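Side-chain contacts in lactaldehyde dehydrogenase (Methanocaldococcus jannaschii, PDB 3PQA), which oxidises lactaldehyde to lactate with NAD as the preferred cofactor, a step in coenzyme F420 biosynthesis, and works as a homotetramer: residues E327-K332 and T367-P372; T312-L317 and F351-L356. One frame throughout, in Å; residues are numbered along the deposited sequence.

Contact 1. Residues E327-K332 and T367-P372; sequences EKVVEK and TETFAP
Val329 reaches out from its helix toward the loop and meets Thr369 methyl to methyl: CG1 of Val329 lies 4.2 Å from CG2 of Thr369, the two side chains slanting past each other. A second methyl comes from two residues earlier in the loop, where Thr367 CG2 stands 4.5 Å from the same Val329 CG1. Both threonines turn toward the helix, and the same branch of the valine meets a methyl from each. The valine torsion makes this possible: CG1 lies opposite the backbone N (chi1 177°), which carries it out over the loop, while CG2 stays farther back. In Thr369 the first torsion (60°) sets OG1 between the backbone N and the carbonyl carbon and leaves CG2 anti to the carbonyl carbon, on the side of the valine, so the hydroxyl stays out of the contact. Thr367 offers carbon to the helix, its OG1 being hydrogen-bonded to Ile363 O. The loop is tied to the same helix at a second point by His322, whose NE2 bonds to Phe370 O. Its sequence, TETFAP, matches the family's E-x-F-G-P motif with alanine in the glycine place; in relatives the motif's glutamate and phenylalanine hold the nicotinamide riboside half of the cofactor. The side chain of Thr369 lies about 12 Å from that of Cys275, the probable catalytic cysteine. The threonines thus behave as small apolar residues toward Val329. With 79 Å² buried and only methyl groups meeting, the contact is a light, nondirectional touch between helix 320-335 and this loop.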
ATOM      1  N   GLU B 327     -20.015 -40.843 -16.017  1.00 22.56           N
ATOM      2  CA  GLU B 327     -21.185 -41.691 -16.209  1.00 24.27           C
ATOM      3  C   GLU B 327     -21.418 -42.592 -14.999  1.00 24.44           C
ATOM      4  O   GLU B 327     -22.547 -42.719 -14.526  1.00 23.95           O
ATOM      5  CB  GLU B 327     -20.983 -42.531 -17.467  1.00 25.37           C
ATOM      6  CG  GLU B 327     -22.141 -43.423 -17.874  1.00 25.96           C
ATOM      7  CD  GLU B 327     -21.920 -44.008 -19.260  1.00 25.63           C
ATOM      8  OE1 GLU B 327     -20.908 -44.717 -19.476  1.00 26.05           O
ATOM      9  OE2 GLU B 327     -22.757 -43.747 -20.142  1.00 26.13           O
ATOM     10  N   LYS B 328     -20.341 -43.203 -14.507  1.00 25.52           N
ATOM     11  CA  LYS B 328     -20.389 -44.089 -13.344  1.00 27.24           C
ATOM     12  C   LYS B 328     -20.770 -43.355 -12.065  1.00 25.69           C
ATOM     13  O   LYS B 328     -21.489 -43.896 -11.225  1.00 24.90           O
ATOM     14  CB  LYS B 328     -19.052 -44.801 -13.151  1.00 29.82           C
ATOM     15  CG  LYS B 328     -18.819 -45.933 -14.116  1.00 30.88           C
ATOM     16  CD  LYS B 328     -17.356 -46.317 -14.153  1.00 30.63           C
ATOM     17  CE  LYS B 328     -17.108 -47.368 -15.211  1.00 31.09           C
ATOM     18  NZ  LYS B 328     -15.669 -47.440 -15.554  1.00 30.91           N
ATOM     19  N   VAL B 329     -20.274 -42.126 -11.922  1.00 23.69           N
ATOM     20  CA  VAL B 329     -20.576 -41.308 -10.759  1.00 22.31           C
ATOM     21  C   VAL B 329     -22.052 -40.911 -10.778  1.00 21.18           C
ATOM     22  O   VAL B 329     -22.725 -40.944  -9.747  1.00 21.03           O
ATOM     23  CB  VAL B 329     -19.666 -40.052 -10.696  1.00 21.39           C
ATOM     24  CG1 VAL B 329     -20.043 -39.171  -9.527  1.00 20.63           C
ATOM     25  CG2 VAL B 329     -18.192 -40.463 -10.585  1.00 20.53           C
ATOM     26  N   VAL B 330     -22.561 -40.550 -11.949  1.00 21.05           N
ATOM     27  CA  VAL B 330     -23.987 -40.231 -12.073  1.00 21.68           C
ATOM     28  C   VAL B 330     -24.844 -41.455 -11.703  1.00 22.42           C
ATOM     29  O   VAL B 330     -25.779 -41.346 -10.914  1.00 21.36           O
ATOM     30  CB  VAL B 330     -24.337 -39.648 -13.466  1.00 21.69           C
ATOM     31  CG1 VAL B 330     -25.844 -39.443 -13.619  1.00 22.03           C
ATOM     32  CG2 VAL B 330     -23.610 -38.326 -13.670  1.00 22.01           C
ATOM     33  N   GLU B 331     -24.479 -42.619 -12.236  1.00 23.22           N
ATOM     34  CA  GLU B 331     -25.145 -43.879 -11.882  1.00 24.50           C
ATOM     35  C   GLU B 331     -25.184 -44.123 -10.374  1.00 23.61           C
ATOM     36  O   GLU B 331     -26.231 -44.471  -9.827  1.00 23.35           O
ATOM     37  CB  GLU B 331     -24.466 -45.052 -12.586  1.00 27.00           C
ATOM     38  CG  GLU B 331     -24.832 -45.168 -14.051  1.00 28.15           C
ATOM     39  CD  GLU B 331     -24.136 -46.327 -14.748  1.00 27.81           C
ATOM     40  OE1 GLU B 331     -23.748 -47.312 -14.065  1.00 28.35           O
ATOM     41  OE2 GLU B 331     -23.997 -46.258 -15.987  1.00 28.42           O
ATOM     42  N   LYS B 332     -24.042 -43.931  -9.714  1.00 23.31           N
ATOM     43  CA  LYS B 332     -23.949 -44.020  -8.255  1.00 23.45           C
ATOM     44  C   LYS B 332     -24.882 -43.012  -7.573  1.00 22.89           C
ATOM     45  O   LYS B 332     -25.627 -43.372  -6.662  1.00 22.14           O
ATOM     46  CB  LYS B 332     -22.494 -43.830  -7.804  1.00 24.61           C
ATOM     47  CG  LYS B 332     -22.219 -44.010  -6.309  1.00 24.57           C
ATOM     48  CD  LYS B 332     -22.145 -45.490  -5.915  1.00 25.06           C
ATOM     49  CE  LYS B 332     -21.679 -45.654  -4.470  1.00 24.75           C
ATOM     50  NZ  LYS B 332     -22.779 -45.353  -3.512  1.00 25.23           N
ATOM     51  N   THR B 367     -17.899 -34.827  -4.539  1.00 20.98           N
ATOM     52  CA  THR B 367     -17.057 -35.241  -5.657  1.00 20.54           C
ATOM     53  C   THR B 367     -16.936 -34.142  -6.706  1.00 19.13           C
ATOM     54  O   THR B 367     -17.944 -33.679  -7.256  1.00 19.02           O
ATOM     55  CB  THR B 367     -17.614 -36.536  -6.311  1.00 20.95           C
ATOM     56  OG1 THR B 367     -17.777 -37.550  -5.310  1.00 21.17           O
ATOM     57  CG2 THR B 367     -16.692 -37.052  -7.418  1.00 21.21           C
ATOM     58  N   GLU B 368     -15.702 -33.725  -6.983  1.00 17.87           N
ATOM     59  CA  GLU B 368     -15.450 -32.821  -8.103  1.00 17.39           C
ATOM     60  C   GLU B 368     -15.457 -33.625  -9.402  1.00 16.24           C
ATOM     61  O   GLU B 368     -14.544 -34.428  -9.643  1.00 16.78           O
ATOM     62  CB  GLU B 368     -14.116 -32.078  -7.944  1.00 18.58           C
ATOM     63  CG  GLU B 368     -13.864 -31.066  -9.057  1.00 20.24           C
ATOM     64  CD  GLU B 368     -12.550 -30.301  -8.916  1.00 19.21           C
ATOM     65  OE1 GLU B 368     -11.551 -30.871  -8.425  1.00 20.39           O
ATOM     66  OE2 GLU B 368     -12.516 -29.127  -9.311  1.00 20.31           O
ATOM     67  N   THR B 369     -16.475 -33.412 -10.233  1.00 15.59           N
ATOM     68  CA  THR B 369     -16.643 -34.230 -11.439  1.00 15.86           C
ATOM     69  C   THR B 369     -16.014 -33.599 -12.692  1.00 15.48           C
ATOM     70  O   THR B 369     -15.822 -34.275 -13.690  1.00 14.83           O
ATOM     71  CB  THR B 369     -18.133 -34.556 -11.716  1.00 16.40           C
ATOM     72  OG1 THR B 369     -18.857 -33.341 -11.903  1.00 17.44           O
ATOM     73  CG2 THR B 369     -18.753 -35.366 -10.573  1.00 17.45           C
ATOM     74  N   PHE B 370     -15.708 -32.303 -12.658  1.00 16.24           N
ATOM     75  CA  PHE B 370     -15.209 -31.622 -13.862  1.00 17.97           C
ATOM     76  C   PHE B 370     -16.076 -32.009 -15.062  1.00 15.28           C
ATOM     77  O   PHE B 370     -15.590 -32.536 -16.076  1.00 15.02           O
ATOM     78  CB  PHE B 370     -13.733 -31.967 -14.116  1.00 23.39           C
ATOM     79  CG  PHE B 370     -12.802 -30.790 -13.980  1.00 26.04           C
ATOM     80  CD1 PHE B 370     -12.830 -29.986 -12.839  1.00 24.08           C
ATOM     81  CD2 PHE B 370     -11.897 -30.493 -14.991  1.00 24.11           C
ATOM     82  CE1 PHE B 370     -11.971 -28.905 -12.714  1.00 26.17           C
ATOM     83  CE2 PHE B 370     -11.035 -29.407 -14.874  1.00 26.24           C
ATOM     84  CZ  PHE B 370     -11.079 -28.613 -13.737  1.00 24.30           C
ATOM     85  N   ALA B 371     -17.378 -31.797 -14.913  1.00 14.32           N
ATOM     86  CA  ALA B 371     -18.350 -32.276 -15.892  1.00 14.49           C
ATOM     87  C   ALA B 371     -19.630 -31.467 -15.772  1.00 14.30           C
ATOM     88  O   ALA B 371     -19.852 -30.806 -14.748  1.00 13.61           O
ATOM     89  CB  ALA B 371     -18.654 -33.739 -15.656  1.00 14.78           C
ATOM     90  N   PRO B 372     -20.489 -31.526 -16.808  1.00 15.06           N
ATOM     91  CA  PRO B 372     -21.705 -30.712 -16.762  1.00 15.25           C
ATOM     92  C   PRO B 372     -22.821 -31.420 -15.990  1.00 15.46           C
ATOM     93  O   PRO B 372     -23.908 -31.639 -16.520  1.00 14.88           O
ATOM     94  CB  PRO B 372     -22.066 -30.556 -18.238  1.00 15.46           C
ATOM     95  CG  PRO B 372     -21.591 -31.868 -18.855  1.00 15.57           C
ATOM     96  CD  PRO B 372     -20.326 -32.214 -18.109  1.00 15.43           C
TER

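Contact 2. Residues T312-L317 and F351-L356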
ATOM      1  N   THR B 312     -22.304 -23.684 -31.016  1.00 21.42           N
ATOM      2  CA  THR B 312     -22.141 -24.646 -29.923  1.00 20.11           C
ATOM      3  C   THR B 312     -21.985 -23.959 -28.561  1.00 19.70           C
ATOM      4  O   THR B 312     -21.160 -23.053 -28.397  1.00 19.93           O
ATOM      5  CB  THR B 312     -20.971 -25.616 -30.189  1.00 19.24           C
ATOM      6  OG1 THR B 312     -21.296 -26.467 -31.302  1.00 19.19           O
ATOM      7  CG2 THR B 312     -20.695 -26.484 -28.972  1.00 19.07           C
ATOM      8  N   ASP B 313     -22.797 -24.387 -27.598  1.00 19.05           N
ATOM      9  CA  ASP B 313     -22.709 -23.888 -26.225  1.00 18.81           C
ATOM     10  C   ASP B 313     -21.839 -24.796 -25.376  1.00 18.10           C
ATOM     11  O   ASP B 313     -21.104 -24.316 -24.521  1.00 17.31           O
ATOM     12  CB  ASP B 313     -24.094 -23.810 -25.586  1.00 19.79           C
ATOM     13  CG  ASP B 313     -24.987 -22.783 -26.247  1.00 19.57           C
ATOM     14  OD1 ASP B 313     -24.549 -21.626 -26.424  1.00 19.92           O
ATOM     15  OD2 ASP B 313     -26.136 -23.133 -26.573  1.00 19.92           O
ATOM     16  N   VAL B 314     -21.940 -26.108 -25.616  1.00 17.28           N
ATOM     17  CA  VAL B 314     -21.258 -27.134 -24.818  1.00 16.64           C
ATOM     18  C   VAL B 314     -20.556 -28.149 -25.720  1.00 16.21           C
ATOM     19  O   VAL B 314     -21.208 -28.845 -26.509  1.00 16.41           O
ATOM     20  CB  VAL B 314     -22.263 -27.902 -23.897  1.00 16.61           C
ATOM     21  CG1 VAL B 314     -21.540 -28.956 -23.040  1.00 16.48           C
ATOM     22  CG2 VAL B 314     -23.033 -26.933 -23.029  1.00 16.48           C
ATOM     23  N   GLY B 315     -19.230 -28.220 -25.604  1.00 15.41           N
ATOM     24  CA  GLY B 315     -18.443 -29.223 -26.322  1.00 14.89           C
ATOM     25  C   GLY B 315     -18.193 -30.469 -25.486  1.00 14.28           C
ATOM     26  O   GLY B 315     -18.802 -30.652 -24.421  1.00 14.61           O
ATOM     27  N   PRO B 316     -17.286 -31.339 -25.952  1.00 14.85           N
ATOM     28  CA  PRO B 316     -17.025 -32.585 -25.243  1.00 15.46           C
ATOM     29  C   PRO B 316     -16.165 -32.403 -23.982  1.00 15.95           C
ATOM     30  O   PRO B 316     -15.500 -31.366 -23.817  1.00 15.90           O
ATOM     31  CB  PRO B 316     -16.232 -33.386 -26.268  1.00 15.58           C
ATOM     32  CG  PRO B 316     -15.433 -32.324 -26.988  1.00 16.11           C
ATOM     33  CD  PRO B 316     -16.382 -31.159 -27.107  1.00 15.48           C
ATOM     34  N   LEU B 317     -16.187 -33.413 -23.119  1.00 16.33           N
ATOM     35  CA  LEU B 317     -15.196 -33.547 -22.055  1.00 16.69           C
ATOM     36  C   LEU B 317     -13.839 -33.910 -22.664  1.00 16.38           C
ATOM     37  O   LEU B 317     -13.757 -34.324 -23.824  1.00 16.04           O
ATOM     38  CB  LEU B 317     -15.640 -34.590 -21.026  1.00 17.31           C
ATOM     39  CG  LEU B 317     -16.971 -34.294 -20.319  1.00 17.48           C
ATOM     40  CD1 LEU B 317     -17.292 -35.392 -19.322  1.00 17.36           C
ATOM     41  CD2 LEU B 317     -16.917 -32.932 -19.618  1.00 17.33           C
ATOM     42  N   PHE B 351     -20.611 -35.155 -23.212  1.00 18.98           N
ATOM     43  CA  PHE B 351     -21.479 -35.380 -22.066  1.00 18.58           C
ATOM     44  C   PHE B 351     -22.548 -34.304 -21.998  1.00 18.29           C
ATOM     45  O   PHE B 351     -22.238 -33.109 -21.954  1.00 18.05           O
ATOM     46  CB  PHE B 351     -20.678 -35.433 -20.763  1.00 18.82           C
ATOM     47  CG  PHE B 351     -21.293 -36.322 -19.722  1.00 19.45           C
ATOM     48  CD1 PHE B 351     -22.424 -35.916 -19.022  1.00 18.88           C
ATOM     49  CD2 PHE B 351     -20.758 -37.584 -19.467  1.00 18.89           C
ATOM     50  CE1 PHE B 351     -23.009 -36.732 -18.070  1.00 19.51           C
ATOM     51  CE2 PHE B 351     -21.347 -38.428 -18.528  1.00 19.51           C
ATOM     52  CZ  PHE B 351     -22.475 -37.997 -17.820  1.00 18.94           C
ATOM     53  N   TYR B 352     -23.810 -34.727 -21.969  1.00 18.01           N
ATOM     54  CA  TYR B 352     -24.910 -33.770 -22.036  1.00 18.47           C
ATOM     55  C   TYR B 352     -25.191 -33.116 -20.684  1.00 18.49           C
ATOM     56  O   TYR B 352     -24.988 -33.745 -19.637  1.00 17.69           O
ATOM     57  CB  TYR B 352     -26.162 -34.444 -22.632  1.00 19.09           C
ATOM     58  CG  TYR B 352     -25.968 -34.701 -24.107  1.00 20.31           C
ATOM     59  CD1 TYR B 352     -25.174 -35.764 -24.548  1.00 19.24           C
ATOM     60  CD2 TYR B 352     -26.520 -33.850 -25.055  1.00 19.27           C
ATOM     61  CE1 TYR B 352     -24.951 -35.978 -25.902  1.00 20.42           C
ATOM     62  CE2 TYR B 352     -26.313 -34.057 -26.414  1.00 20.45           C
ATOM     63  CZ  TYR B 352     -25.518 -35.119 -26.829  1.00 19.39           C
ATOM     64  OH  TYR B 352     -25.310 -35.339 -28.173  1.00 20.52           O
ATOM     65  N   PRO B 353     -25.629 -31.842 -20.702  1.00 18.91           N
ATOM     66  CA  PRO B 353     -26.044 -31.167 -19.472  1.00 19.27           C
ATOM     67  C   PRO B 353     -26.937 -32.080 -18.621  1.00 19.70           C
ATOM     68  O   PRO B 353     -27.962 -32.589 -19.100  1.00 19.71           O
ATOM     69  CB  PRO B 353     -26.790 -29.942 -19.998  1.00 19.12           C
ATOM     70  CG  PRO B 353     -25.999 -29.576 -21.222  1.00 19.39           C
ATOM     71  CD  PRO B 353     -25.636 -30.916 -21.850  1.00 19.07           C
ATOM     72  N   THR B 354     -26.504 -32.305 -17.384  1.00 19.21           N
ATOM     73  CA  THR B 354     -27.117 -33.282 -16.482  1.00 19.06           C
ATOM     74  C   THR B 354     -27.450 -32.603 -15.149  1.00 18.74           C
ATOM     75  O   THR B 354     -26.618 -31.905 -14.565  1.00 18.70           O
ATOM     76  CB  THR B 354     -26.184 -34.503 -16.296  1.00 19.29           C
ATOM     77  OG1 THR B 354     -26.054 -35.185 -17.550  1.00 19.11           O
ATOM     78  CG2 THR B 354     -26.717 -35.474 -15.250  1.00 19.23           C
ATOM     79  N   ILE B 355     -28.683 -32.788 -14.692  1.00 18.15           N
ATOM     80  CA  ILE B 355     -29.160 -32.135 -13.489  1.00 18.38           C
ATOM     81  C   ILE B 355     -29.894 -33.177 -12.655  1.00 18.86           C
ATOM     82  O   ILE B 355     -30.708 -33.931 -13.185  1.00 18.09           O
ATOM     83  CB  ILE B 355     -30.118 -30.979 -13.838  1.00 18.29           C
ATOM     84  CG1 ILE B 355     -29.431 -29.976 -14.775  1.00 17.97           C
ATOM     85  CG2 ILE B 355     -30.651 -30.291 -12.567  1.00 18.03           C
ATOM     86  CD1 ILE B 355     -30.355 -28.906 -15.307  1.00 18.26           C
ATOM     87  N   LEU B 356     -29.577 -33.230 -11.366  1.00 19.58           N
ATOM     88  CA  LEU B 356     -30.251 -34.133 -10.449  1.00 20.66           C
ATOM     89  C   LEU B 356     -30.663 -33.385  -9.199  1.00 20.63           C
ATOM     90  O   LEU B 356     -29.963 -32.468  -8.759  1.00 19.53           O
ATOM     91  CB  LEU B 356     -29.328 -35.281 -10.032  1.00 21.07           C
ATOM     92  CG  LEU B 356     -28.821 -36.276 -11.077  1.00 21.32           C
ATOM     93  CD1 LEU B 356     -27.538 -35.769 -11.716  1.00 21.13           C
ATOM     94  CD2 LEU B 356     -28.573 -37.617 -10.422  1.00 21.20           C
TER
HETATM   95  O   HOH W   1     -19.589 -32.619 -22.545  1.00 18.58           O
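Leu317 and Phe351 make the closest apolar contact between the loop and the strand. CD1 of the leucine lies 3.7 Å from Phe351 CB, and Leu317 CG follows at 3.9 Å from that same CB. The leucine therefore packs on the root of the aromatic side chain; the nearest ring atoms, such as Phe351 CD2 at 4.1 Å from Leu317 CD1, are met at a slant. CG of Leu317 sits opposite the carbonyl carbon (chi1 -60°) and chi2 is fully extended, which sends CD1 forward to the phenylalanine. Farther along, Val314 makes a looser apolar contact, its CG2 4.4 Å from Pro353 CG, while its other methyl lies near the carbonyl oxygen of Phe351.

The polar link between the segments runs through water. A single water donates two hydrogen bonds, to Gly315 O and to Phe351 O, each 2.8 Å from the water oxygen, and so serves two main-chain carbonyls in a buried place. Within the strand segment, Thr354 OG1 donates to Tyr352 O over 2.8 Å, with a C=O···OG1 angle of 148° and a tilt of 32° out of the carbonyl plane. That bond spans Pro353, and Thr354 OG1 also accepts from Gly344 N.

Beyond the two segments, the Leu317 backbone bonds to Ala349, while its side chain also touches His322 and Ala323 of helix 320-335. The Phe351 ring leads away from the loop to Val326 of that helix and Val373 of strand 373-379. This is structural packing away from the annotated sites: the loop entering helix 320-335 lies against strand 350-357, which runs parallel to its neighbour 373-379 in the sheet of the catalytic domain, the domain that carries Cys275.

In the fold
Contact 1 is partly buried, whereas all the touching residues of contact 2 are buried, and their centres lie 12 Å apart. Both concern the surroundings of helix 320-335: contact 1 uses the helix itself, whereas contact 2 involves the loop leading into it. They also join directly, since Pro372 O probably accepts a hydrogen bond from Thr354 N, where strand 373-379 runs parallel to strand 350-357. Pro372 CD further packs on Leu317 CD2, 3.8 Å away. The chemistry differs accordingly. Methyl contacts alone connect helix and loop in contact 1, on the side nearer the active site, while contact 2, away from the annotated sites, combines larger apolar side chains with a water-bridged pair of carbonyls.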